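Local atomic coordinates of superoxide dismutase (Methanothermobacter thermautotrophicus, PDB entry 1MA1), a protein that destroys superoxide radicals as an iron-dependent superoxide dismutase, converting superoxide and protons into hydrogen peroxide and oxygen. Residues 118-123 with 162-167; 6-11 with 51-56. All blocks are in the same frame, centred on the assembly; numbering follows the deposited sequence.

Contact 1 (118-123 with 162-167); sequences KEFSQA and ILLVLD. With FE (Fe (III) ion), chain G.
A single aromatic ring, that of Phe120, makes the whole helix side of this contact. It reaches Leu164 and Leu166 on a strand that ends at an iron ligand. Leu164 CD1 lies over one face of the ring, 4.2 Å from its centroid and 23° off the normal. The methyl is offset toward the rim, with Phe120 CZ 3.9 Å from Leu164 CD1; this is a CH-pi contact. Leu166 approaches obliquely through the base of its side chain, with Leu166 CB 3.8 Å from Phe120 CE2. Its branch adds a second touch, Leu166 CD2 to Phe120 CE2 at 4.1 Å. Phe120 has CG anti to the backbone N (chi1 -164°), which carries the ring from helix 113-125 to the strand. The contact between the segments is apolar and buried.

Leu164 and Leu166 turn toward the helix, while Val165 between them turns away. The alternation starts from a classic beta bulge, where Leu163 and Leu164 both face Leu135. Phe188 of helix 181-188 touches both leucines that meet the ring.

Asp167 follows Leu166 directly. Its OD2 binds the iron at 1.9 Å, whereas Asp167 OD1 stands 3.7 Å from the metal and is held by a hydrogen bond just along the chain. That second bond helps to fix the rotation of the carboxylate. His33, His81, His171 and a water complete the iron's ligands. Helix 113-125 thus packs on the third strand of the small antiparallel sheet through Leu164 and Leu166, the latter directly before the metal-binding aspartate in the chain, as in the C-terminal alpha/beta domain of iron and manganese superoxide dismutases.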
loop_
_atom_site.group_PDB
_atom_site.type_symbol
_atom_site.label_atom_id
_atom_site.label_comp_id
_atom_site.label_asym_id
_atom_site.label_seq_id
_atom_site.Cartn_x
_atom_site.Cartn_y
_atom_site.Cartn_z
ATOM N N LYS A 118 14.467 21.827 -3.519
ATOM C CA LYS A 118 13.653 21.521 -4.682
ATOM C C LYS A 118 13.209 20.064 -4.660
ATOM O O LYS A 118 12.038 19.762 -4.866
ATOM C CB LYS A 118 14.451 21.790 -5.955
ATOM C CG LYS A 118 13.704 21.474 -7.241
ATOM C CD LYS A 118 14.693 21.381 -8.389
ATOM C CE LYS A 118 14.000 21.147 -9.711
ATOM N NZ LYS A 118 15.005 20.987 -10.782
ATOM N N GLU A 119 14.158 19.166 -4.409
ATOM C CA GLU A 119 13.845 17.750 -4.315
ATOM C C GLU A 119 12.833 17.488 -3.198
ATOM O O GLU A 119 11.849 16.769 -3.400
ATOM C CB GLU A 119 15.118 16.930 -4.075
ATOM C CG GLU A 119 15.932 16.670 -5.323
ATOM C CD GLU A 119 17.102 15.731 -5.076
ATOM O OE1 GLU A 119 16.973 14.869 -4.179
ATOM O OE2 GLU A 119 18.142 15.840 -5.779
ATOM N N PHE A 120 13.068 18.083 -2.027
ATOM C CA PHE A 120 12.166 17.911 -0.885
ATOM C C PHE A 120 10.774 18.434 -1.234
ATOM O O PHE A 120 9.763 17.864 -0.821
ATOM C CB PHE A 120 12.690 18.676 0.331
ATOM C CG PHE A 120 12.051 18.266 1.624
ATOM C CD1 PHE A 120 12.460 17.105 2.283
ATOM C CD2 PHE A 120 11.028 19.028 2.180
ATOM C CE1 PHE A 120 11.862 16.710 3.469
ATOM C CE2 PHE A 120 10.414 18.643 3.374
ATOM C CZ PHE A 120 10.829 17.482 4.022
ATOM N N SER A 121 10.734 19.519 -2.004
ATOM C CA SER A 121 9.479 20.094 -2.449
ATOM C C SER A 121 8.737 19.204 -3.440
ATOM O O SER A 121 7.509 19.079 -3.364
ATOM C CB SER A 121 9.728 21.475 -3.059
ATOM O OG SER A 121 10.099 22.419 -2.059
ATOM N N GLN A 122 9.472 18.578 -4.357
ATOM C CA GLN A 122 8.860 17.623 -5.263
ATOM C C GLN A 122 8.318 16.424 -4.505
ATOM O O GLN A 122 7.264 15.869 -4.858
ATOM C CB GLN A 122 9.870 17.125 -6.284
ATOM C CG GLN A 122 10.443 18.156 -7.227
ATOM C CD GLN A 122 11.266 17.501 -8.333
ATOM O OE1 GLN A 122 12.217 18.094 -8.837
ATOM N NE2 GLN A 122 10.898 16.271 -8.723
ATOM N N ALA A 123 9.052 16.021 -3.474
ATOM C CA ALA A 123 8.641 14.886 -2.646
ATOM C C ALA A 123 7.318 15.187 -1.986
ATOM O O ALA A 123 6.464 14.313 -1.905
ATOM C CB ALA A 123 9.688 14.597 -1.615
ATOM N N ILE A 162 13.788 10.655 12.353
ATOM C CA ILE A 162 13.224 11.830 11.690
ATOM C C ILE A 162 14.055 13.089 11.942
ATOM O O ILE A 162 14.393 13.410 13.080
ATOM C CB ILE A 162 11.768 12.097 12.151
ATOM C CG1 ILE A 162 10.878 10.897 11.847
ATOM C CG2 ILE A 162 11.214 13.318 11.434
ATOM C CD1 ILE A 162 9.471 11.059 12.373
ATOM N N LEU A 163 14.372 13.804 10.873
ATOM C CA LEU A 163 15.032 15.099 10.992
ATOM C C LEU A 163 14.090 16.262 10.690
ATOM O O LEU A 163 13.996 17.222 11.461
ATOM C CB LEU A 163 16.233 15.161 10.048
ATOM C CG LEU A 163 17.343 14.171 10.365
ATOM C CD1 LEU A 163 18.473 14.306 9.371
ATOM C CD2 LEU A 163 17.815 14.422 11.790
ATOM N N LEU A 164 13.399 16.164 9.557
ATOM C CA LEU A 164 12.549 17.235 9.051
ATOM C C LEU A 164 11.293 16.594 8.478
ATOM O O LEU A 164 11.368 15.548 7.826
ATOM C CB LEU A 164 13.262 17.981 7.924
ATOM C CG LEU A 164 12.963 19.462 7.695
ATOM C CD1 LEU A 164 13.122 19.730 6.205
ATOM C CD2 LEU A 164 11.576 19.834 8.151
ATOM N N VAL A 165 10.147 17.228 8.687
ATOM C CA VAL A 165 8.883 16.634 8.301
ATOM C C VAL A 165 7.947 17.701 7.730
ATOM O O VAL A 165 7.844 18.805 8.266
ATOM C CB VAL A 165 8.242 15.932 9.540
ATOM C CG1 VAL A 165 6.761 16.165 9.584
ATOM C CG2 VAL A 165 8.522 14.439 9.495
ATOM N N LEU A 166 7.268 17.376 6.643
ATOM C CA LEU A 166 6.293 18.289 6.058
ATOM C C LEU A 166 4.960 17.585 5.740
ATOM O O LEU A 166 4.900 16.741 4.844
ATOM C CB LEU A 166 6.886 18.899 4.779
ATOM C CG LEU A 166 5.931 19.711 3.921
ATOM C CD1 LEU A 166 5.276 20.789 4.773
ATOM C CD2 LEU A 166 6.688 20.287 2.739
ATOM N N ASP A 167 3.899 17.925 6.476
ATOM C CA ASP A 167 2.604 17.281 6.272
ATOM C C ASP A 167 2.044 17.762 4.939
ATOM O O ASP A 167 2.082 18.951 4.628
ATOM C CB ASP A 167 1.635 17.604 7.432
ATOM C CG ASP A 167 0.342 16.778 7.379
ATOM O OD1 ASP A 167 0.193 16.018 6.407
ATOM O OD2 ASP A 167 -0.538 16.885 8.288
HETATM FE FE FE G . -1.990 16.221 9.361
HETATM O O HOH W 1 -1.859 14.400 8.781
#

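Contact 2 (6-11 with 51-56); sequences KKFYEL and KLDEAR
This is a sparse contact, centred on a long ion pair between Lys6 and Asp53 with Phe8 at its side, at the far end of the long helix 27-57 and against another subunit. The N-terminal arm, without regular structure here, passes the last turns of that helix. The side chains of Lys6 and Asp53 run past each other in opposite directions, and the ammonium forms a long salt bridge, with Lys6 NZ 3.6 Å from Asp53 OD1. Lys6 CE is almost as near to Asp53 OD1, at 3.8 Å. A bend at the second torsion of the lysine (chi2 -65°), with the chain extended beyond it, brings the ammonium alongside the Asp53 carboxylate.

Phe8 comes to the other carboxylate oxygen, Asp53 OD2, obliquely and loosely; its CZ is 4.4 Å away. The arm belongs to the alpha-hairpin domain, in which helices 27-57 and 64-86 form the two limbs. Farther along, Tyr9 anchors the arm to the hairpin: its backbone N bonds to Asn46 OD1, and its ring meets Tyr78.

The stronger polar partners lie across the subunit boundary. Asp53 OD2 makes a salt bridge with Arg143 of the second subunit, and the same arginine forms a cation-pi contact with Phe8. Lys6 NZ gives a hydrogen bond to the backbone O of Lys108 of the second subunit.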
loop_
_atom_site.group_PDB
_atom_site.type_symbol
_atom_site.label_atom_id
_atom_site.label_comp_id
_atom_site.label_asym_id
_atom_site.label_seq_id
_atom_site.Cartn_x
_atom_site.Cartn_y
_atom_site.Cartn_z
ATOM N N LYS A 6 -0.505 1.348 33.314
ATOM C CA LYS A 6 -0.351 1.530 31.874
ATOM C C LYS A 6 -0.197 3.007 31.542
ATOM O O LYS A 6 -0.470 3.865 32.373
ATOM C CB LYS A 6 -1.575 0.973 31.141
ATOM C CG LYS A 6 -1.778 -0.529 31.302
ATOM C CD LYS A 6 -0.631 -1.332 30.667
ATOM C CE LYS A 6 -0.873 -2.835 30.770
ATOM N NZ LYS A 6 0.103 -3.619 29.975
ATOM N N LYS A 7 0.228 3.307 30.322
ATOM C CA LYS A 7 0.447 4.685 29.933
ATOM C C LYS A 7 0.008 4.921 28.487
ATOM O O LYS A 7 0.024 4.005 27.662
ATOM C CB LYS A 7 1.918 5.031 30.150
ATOM C CG LYS A 7 2.231 6.499 30.011
ATOM C CD LYS A 7 3.481 6.899 30.789
ATOM C CE LYS A 7 4.724 6.193 30.285
ATOM N NZ LYS A 7 5.968 6.739 30.881
ATOM N N PHE A 8 -0.420 6.143 28.190
ATOM C CA PHE A 8 -1.172 6.413 26.966
ATOM C C PHE A 8 -0.699 7.663 26.253
ATOM O O PHE A 8 0.125 8.414 26.765
ATOM C CB PHE A 8 -2.660 6.552 27.273
ATOM C CG PHE A 8 -3.317 5.266 27.673
ATOM C CD1 PHE A 8 -3.706 4.343 26.710
ATOM C CD2 PHE A 8 -3.513 4.949 29.024
ATOM C CE1 PHE A 8 -4.284 3.120 27.080
ATOM C CE2 PHE A 8 -4.085 3.730 29.405
ATOM C CZ PHE A 8 -4.469 2.821 28.432
ATOM N N TYR A 9 -1.226 7.885 25.061
ATOM C CA TYR A 9 -0.837 9.038 24.273
ATOM C C TYR A 9 -1.643 10.252 24.696
ATOM O O TYR A 9 -2.812 10.130 25.057
ATOM C CB TYR A 9 -1.060 8.742 22.788
ATOM C CG TYR A 9 -0.056 7.783 22.198
ATOM C CD1 TYR A 9 1.268 8.177 21.980
ATOM C CD2 TYR A 9 -0.426 6.485 21.835
ATOM C CE1 TYR A 9 2.188 7.308 21.418
ATOM C CE2 TYR A 9 0.487 5.610 21.273
ATOM C CZ TYR A 9 1.788 6.023 21.067
ATOM O OH TYR A 9 2.712 5.144 20.556
ATOM N N GLU A 10 -1.017 11.422 24.650
ATOM C CA GLU A 10 -1.739 12.680 24.807
ATOM C C GLU A 10 -1.409 13.688 23.716
ATOM O O GLU A 10 -0.296 13.702 23.181
ATOM C CB GLU A 10 -1.428 13.272 26.173
ATOM C CG GLU A 10 -2.011 12.459 27.311
ATOM C CD GLU A 10 -1.515 12.910 28.665
ATOM O OE1 GLU A 10 -2.043 12.412 29.694
ATOM O OE2 GLU A 10 -0.593 13.759 28.694
ATOM N N LEU A 11 -2.375 14.539 23.384
ATOM C CA LEU A 11 -2.123 15.625 22.447
ATOM C C LEU A 11 -1.074 16.560 23.028
ATOM O O LEU A 11 -1.286 17.170 24.074
ATOM C CB LEU A 11 -3.404 16.401 22.175
ATOM C CG LEU A 11 -3.293 17.449 21.062
ATOM C CD1 LEU A 11 -3.052 16.737 19.714
ATOM C CD2 LEU A 11 -4.561 18.303 20.999
ATOM N N LYS A 51 -7.769 -1.920 23.509
ATOM C CA LYS A 51 -8.257 -3.138 22.892
ATOM C C LYS A 51 -7.264 -4.298 23.080
ATOM O O LYS A 51 -7.654 -5.397 23.475
ATOM C CB LYS A 51 -8.501 -2.879 21.413
ATOM C CG LYS A 51 -9.021 -4.063 20.639
ATOM C CD LYS A 51 -9.012 -3.761 19.132
ATOM C CE LYS A 51 -9.578 -4.910 18.291
ATOM N NZ LYS A 51 -11.046 -5.160 18.520
ATOM N N LEU A 52 -5.987 -4.046 22.804
ATOM C CA LEU A 52 -4.976 -5.074 22.928
ATOM C C LEU A 52 -4.733 -5.443 24.386
ATOM O O LEU A 52 -4.494 -6.607 24.695
ATOM C CB LEU A 52 -3.658 -4.629 22.284
ATOM C CG LEU A 52 -3.614 -4.499 20.751
ATOM C CD1 LEU A 52 -2.213 -4.121 20.355
ATOM C CD2 LEU A 52 -4.016 -5.782 20.047
ATOM N N ASP A 53 -4.792 -4.456 25.278
ATOM C CA ASP A 53 -4.672 -4.709 26.714
ATOM C C ASP A 53 -5.782 -5.610 27.209
ATOM O O ASP A 53 -5.539 -6.576 27.931
ATOM C CB ASP A 53 -4.721 -3.408 27.511
ATOM C CG ASP A 53 -3.429 -2.619 27.428
ATOM O OD1 ASP A 53 -2.340 -3.257 27.335
ATOM O OD2 ASP A 53 -3.515 -1.362 27.481
ATOM N N GLU A 54 -7.007 -5.284 26.820
ATOM C CA GLU A 54 -8.147 -6.097 27.188
ATOM C C GLU A 54 -7.982 -7.547 26.738
ATOM O O GLU A 54 -8.245 -8.474 27.497
ATOM C CB GLU A 54 -9.422 -5.504 26.595
ATOM C CG GLU A 54 -10.389 -4.973 27.637
ATOM C CD GLU A 54 -11.540 -4.189 27.023
ATOM O OE1 GLU A 54 -11.270 -3.138 26.378
ATOM O OE2 GLU A 54 -12.711 -4.626 27.190
ATOM N N ALA A 55 -7.548 -7.756 25.508
ATOM C CA ALA A 55 -7.455 -9.109 24.988
ATOM C C ALA A 55 -6.415 -9.889 25.789
ATOM O O ALA A 55 -6.551 -11.097 26.002
ATOM C CB ALA A 55 -7.080 -9.080 23.514
ATOM N N ARG A 56 -5.377 -9.187 26.236
ATOM C CA ARG A 56 -4.308 -9.811 26.991
ATOM C C ARG A 56 -4.734 -10.164 28.408
ATOM O O ARG A 56 -4.362 -11.220 28.924
ATOM C CB ARG A 56 -3.088 -8.890 27.013
ATOM C CG ARG A 56 -2.320 -8.918 25.692
ATOM C CD ARG A 56 -1.405 -7.712 25.538
ATOM N NE ARG A 56 -0.948 -7.567 24.152
ATOM C CZ ARG A 56 -0.353 -6.478 23.670
ATOM N NH1 ARG A 56 -0.148 -5.438 24.468
ATOM N NH2 ARG A 56 0.041 -6.428 22.398
#

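The two contacts lie on opposite sides of the chain's centre, with centres 32 Å apart and nearest atoms about 12 Å apart. Contact 2 closes first along the chain, in the alpha-hairpin domain; contact 1 follows in the C-terminal domain. Contact 1 includes an iron ligand, whereas contact 2 is away from the metal site. Yet both touch the second subunit, and the assembly brings their segments together: Glu119 of 118-123 forms a salt bridge with Arg56 of the second subunit, and Arg56 of 51-56 forms the matching bridge with Glu119 of that subunit. The hairpin end of one copy therefore meets helix 113-125 of another.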